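Local coordinates for UPF0098 protein YbcL (Escherichia coli, PDB 1FUX) that is of unknown function but, as a periplasmic homodimer of the PEBP family related to Raf kinase inhibitor protein, may bind phosphorylated or other anionic ligands, at residues 63-67 against 105-109; 68-72 against 90-94. All coordinates share one frame. Residue numbers count along the deposited sequence, not the author numbering.

Contact 1: residues 63-67 against 105-109; sequences WWHWT and GFGGA
The indole of W66 lies over F106: the F106 CB sits 3.8 Å from the centroid of the W66 five-membered ring, almost on its normal, a CH-pi contact. Beyond it the F106 ring meets the six-membered ring in an offset edge-to-face pair, centroids 5.6 Å apart and planes at 85°, with F106 presenting its edge. Both side chains are t at chi1, and W66 NE1 bonds Q96. The backbones run antiparallel, with CA atoms 4.6 Å apart at W66–F106 and 5.1 Å at H65–G107. G107 N donates to H65 O (2.9 Å, 158°). In return the m rotamer of H65 swings its imidazole to the loop, where ND1 donates to G107 O (2.9 Å, 146°). Water 1 accepts from T67 N (2.8 Å) and lies 3.1 Å from G105 O, bridging the far end. H65 departs from extended geometry (phi/psi −93/−25), and H65 and W66 both face V52 of strand 47-54: a classic beta bulge. A strand histidine held against a glycine-rich loop in this way fits the PEBP fold, in whose mammalian members a histidine at the probably equivalent position lines the anion-binding pocket.

Contact 2: residues 68-72 against 90-94; sequences VVNIP and LPTGA
V68, extended (phi/psi −137/128) with chi1 t, aims its CA-to-CB bond at the loop 90-94. Its CG1 lies 3.7 Å from L90 CD2 and 3.9 Å from A94 CB, so that the two loop side chains share one valine methyl. V69 turns its side chain away, to V143 and L147 of helix 140-148, but contributes its carbonyl: V69 O stands 3.3 Å from A94 CA in a CA-H...O contact. The backbone of V69 is also hydrogen-bonded to V95, where the loop enters strand 95-96, which pairs antiparallel with strand 63-72 at the margin, within this chain, of the large beta sheet of this PEBP-family fold. N70 takes left-handed backbone angles (64/34), interrupting the extended run of strand 63-72. Its CA is 4.6 Å from that of A94, the closest pairing of the two backbones, and N70 O makes a second, longer CA-H...O contact to A94 CA (3.5 Å). The CA-to-CB bond of N70 points sideways, and its OD1 accepts a hydrogen bond from I132 N. With its CA-to-CB bond directed away, I71 still brings CG1 within 3.9 Å of A94 CB; V68 and I71 thus both touch this methyl although three positions apart. P72 ends the segment with CG 3.4 Å from T92 O. That carbonyl belongs to a type II beta turn from P91 to A94, closed by A94 N to P91 O (3.1 Å). G93 holds its third position at phi/psi 98/−23, where a CB would collide with the carbonyl of T92 and would also press on P72 CG.

Contacts 1 and 2 use successive halves of strand 63-72, their centres about 16 Å apart, and contact 2 is nested inside the chain loop that contact 1 closes. Later chain follows much of the strand: the turn in 90-94 crosses beside its end, strand 95-96 pairs antiparallel beside V69, G97 bonds T67, and 105-109 runs back past H65 and W66. Contact 1 is buried, about 6 Å from the chain centre, whereas contact 2 lies about 13 Å out and is partly exposed. Only contact 1 is reached by the second subunit, through W63 and W64. It also adjoins C110, disulfide-bonded to C27, and probably the PEBP pocket region.

Contact 1: residues 63-67 against 105-109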
# COMPACT_ATOMS: atom_id res chain seq x y z
N TRP A 63 -0.61 -6.15 2.20
CA TRP A 63 -2.00 -5.69 2.08
C TRP A 63 -2.43 -5.07 3.40
O TRP A 63 -2.33 -5.68 4.46
CB TRP A 63 -2.91 -6.86 1.72
CG TRP A 63 -4.26 -6.39 1.21
CD1 TRP A 63 -5.36 -6.10 1.96
CD2 TRP A 63 -4.60 -6.14 -0.16
NE1 TRP A 63 -6.39 -5.66 1.13
CE2 TRP A 63 -5.94 -5.73 -0.17
CE3 TRP A 63 -3.90 -6.28 -1.36
CZ2 TRP A 63 -6.63 -5.43 -1.36
CZ3 TRP A 63 -4.59 -5.98 -2.54
CH2 TRP A 63 -5.92 -5.56 -2.53
N TRP A 64 -2.87 -3.82 3.30
CA TRP A 64 -3.41 -3.15 4.51
C TRP A 64 -4.88 -3.51 4.63
O TRP A 64 -5.68 -3.17 3.78
CB TRP A 64 -3.27 -1.64 4.38
CG TRP A 64 -1.85 -1.16 4.48
CD1 TRP A 64 -1.01 -0.72 3.48
CD2 TRP A 64 -1.10 -1.05 5.70
NE1 TRP A 64 0.20 -0.38 4.03
CE2 TRP A 64 0.17 -0.55 5.38
CE3 TRP A 64 -1.39 -1.34 7.05
CZ2 TRP A 64 1.17 -0.34 6.34
CZ3 TRP A 64 -0.40 -1.10 7.99
CH2 TRP A 64 0.86 -0.60 7.66
N HIS A 65 -5.30 -4.23 5.66
CA HIS A 65 -6.70 -4.63 5.84
C HIS A 65 -7.47 -3.64 6.69
O HIS A 65 -8.72 -3.57 6.59
CB HIS A 65 -6.68 -6.01 6.56
CG HIS A 65 -6.39 -7.11 5.57
ND1 HIS A 65 -7.35 -7.82 4.89
CD2 HIS A 65 -5.19 -7.63 5.18
CE1 HIS A 65 -6.76 -8.72 4.09
NE2 HIS A 65 -5.42 -8.60 4.25
N TRP A 66 -6.80 -2.90 7.56
CA TRP A 66 -7.54 -1.92 8.38
C TRP A 66 -6.60 -0.92 9.00
O TRP A 66 -5.50 -1.34 9.42
CB TRP A 66 -8.14 -2.73 9.57
CG TRP A 66 -9.17 -1.98 10.37
CD1 TRP A 66 -9.95 -0.92 9.99
CD2 TRP A 66 -9.63 -2.37 11.69
NE1 TRP A 66 -10.85 -0.63 11.00
CE2 TRP A 66 -10.65 -1.50 12.05
CE3 TRP A 66 -9.23 -3.37 12.58
CZ2 TRP A 66 -11.31 -1.53 13.30
CZ3 TRP A 66 -9.90 -3.44 13.83
CH2 TRP A 66 -10.94 -2.53 14.17
N THR A 67 -6.97 0.33 9.18
CA THR A 67 -6.16 1.26 9.97
C THR A 67 -7.20 2.07 10.77
O THR A 67 -8.11 2.63 10.15
CB THR A 67 -5.25 2.26 9.19
OG1 THR A 67 -6.06 3.09 8.36
CG2 THR A 67 -4.24 1.53 8.30
N GLY A 105 -12.31 1.38 6.49
CA GLY A 105 -13.05 0.42 7.35
C GLY A 105 -12.24 -0.86 7.28
O GLY A 105 -11.18 -0.94 6.61
N PHE A 106 -12.60 -1.82 8.10
CA PHE A 106 -11.96 -3.12 8.15
C PHE A 106 -12.39 -3.94 6.95
O PHE A 106 -13.54 -4.01 6.58
CB PHE A 106 -12.47 -3.92 9.38
CG PHE A 106 -12.02 -5.36 9.41
CD1 PHE A 106 -10.72 -5.65 9.88
CD2 PHE A 106 -12.85 -6.39 9.01
CE1 PHE A 106 -10.30 -6.97 9.99
CE2 PHE A 106 -12.44 -7.69 9.10
CZ PHE A 106 -11.16 -7.99 9.60
N GLY A 107 -11.39 -4.57 6.32
CA GLY A 107 -11.68 -5.51 5.23
C GLY A 107 -10.99 -6.83 5.62
O GLY A 107 -9.81 -6.82 6.02
N GLY A 108 -11.73 -7.94 5.62
CA GLY A 108 -11.18 -9.20 6.13
C GLY A 108 -10.24 -9.94 5.22
O GLY A 108 -9.74 -9.40 4.24
N ALA A 109 -9.90 -11.17 5.61
CA ALA A 109 -8.93 -11.94 4.85
C ALA A 109 -9.53 -12.39 3.52
O ALA A 109 -10.69 -12.76 3.50
CB ALA A 109 -8.51 -13.15 5.69
O HOH W 1 -9.02 1.13 7.48

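Contact 2: residues 68-72 against 90-94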
# COMPACT_ATOMS: atom_id res chain seq x y z
N VAL A 68 -6.96 2.22 12.06
CA VAL A 68 -7.84 3.05 12.88
C VAL A 68 -6.89 3.88 13.79
O VAL A 68 -6.03 3.22 14.38
CB VAL A 68 -8.64 2.34 13.99
CG1 VAL A 68 -9.66 3.33 14.61
CG2 VAL A 68 -9.30 1.10 13.52
N VAL A 69 -7.06 5.18 13.81
CA VAL A 69 -6.12 5.94 14.65
C VAL A 69 -6.96 6.91 15.48
O VAL A 69 -8.18 7.01 15.31
CB VAL A 69 -5.05 6.70 13.87
CG1 VAL A 69 -4.23 5.79 12.93
CG2 VAL A 69 -5.66 7.79 13.00
N ASN A 70 -6.23 7.64 16.35
CA ASN A 70 -6.87 8.66 17.17
C ASN A 70 -7.88 8.03 18.13
O ASN A 70 -8.87 8.66 18.54
CB ASN A 70 -7.43 9.81 16.35
CG ASN A 70 -6.44 10.60 15.49
OD1 ASN A 70 -5.25 10.48 15.71
ND2 ASN A 70 -6.89 11.39 14.54
N ILE A 71 -7.56 6.83 18.58
CA ILE A 71 -8.34 6.21 19.64
C ILE A 71 -7.90 6.97 20.91
O ILE A 71 -6.72 7.02 21.25
CB ILE A 71 -8.15 4.72 19.74
CG1 ILE A 71 -8.60 4.01 18.42
CG2 ILE A 71 -8.98 4.20 20.90
CD1 ILE A 71 -8.01 2.61 18.33
N PRO A 72 -8.86 7.60 21.58
CA PRO A 72 -8.54 8.34 22.80
C PRO A 72 -7.79 7.48 23.78
O PRO A 72 -7.97 6.29 24.02
CB PRO A 72 -9.89 8.80 23.35
CG PRO A 72 -10.84 8.69 22.23
CD PRO A 72 -10.29 7.67 21.24
N LEU A 90 -17.57 2.87 15.67
CA LEU A 90 -16.24 3.39 16.02
C LEU A 90 -16.30 4.24 17.30
O LEU A 90 -17.20 5.07 17.41
CB LEU A 90 -15.76 4.33 14.95
CG LEU A 90 -14.63 4.27 13.98
CD1 LEU A 90 -14.30 5.70 13.51
CD2 LEU A 90 -13.38 3.59 14.47
N PRO A 91 -15.32 4.09 18.18
CA PRO A 91 -15.27 4.91 19.40
C PRO A 91 -15.15 6.36 19.00
O PRO A 91 -14.49 6.71 18.00
CB PRO A 91 -14.08 4.37 20.17
CG PRO A 91 -13.69 3.09 19.53
CD PRO A 91 -14.20 3.14 18.10
N THR A 92 -15.82 7.26 19.71
CA THR A 92 -15.80 8.67 19.36
C THR A 92 -14.37 9.20 19.42
O THR A 92 -13.61 8.79 20.28
CB THR A 92 -16.76 9.51 20.24
OG1 THR A 92 -16.25 9.66 21.57
CG2 THR A 92 -18.06 8.72 20.41
N GLY A 93 -14.03 9.98 18.43
CA GLY A 93 -12.74 10.57 18.22
C GLY A 93 -11.88 9.79 17.23
O GLY A 93 -10.99 10.41 16.62
N ALA A 94 -12.16 8.51 17.03
CA ALA A 94 -11.24 7.69 16.21
C ALA A 94 -11.60 7.91 14.77
O ALA A 94 -12.67 8.46 14.44
CB ALA A 94 -11.24 6.25 16.69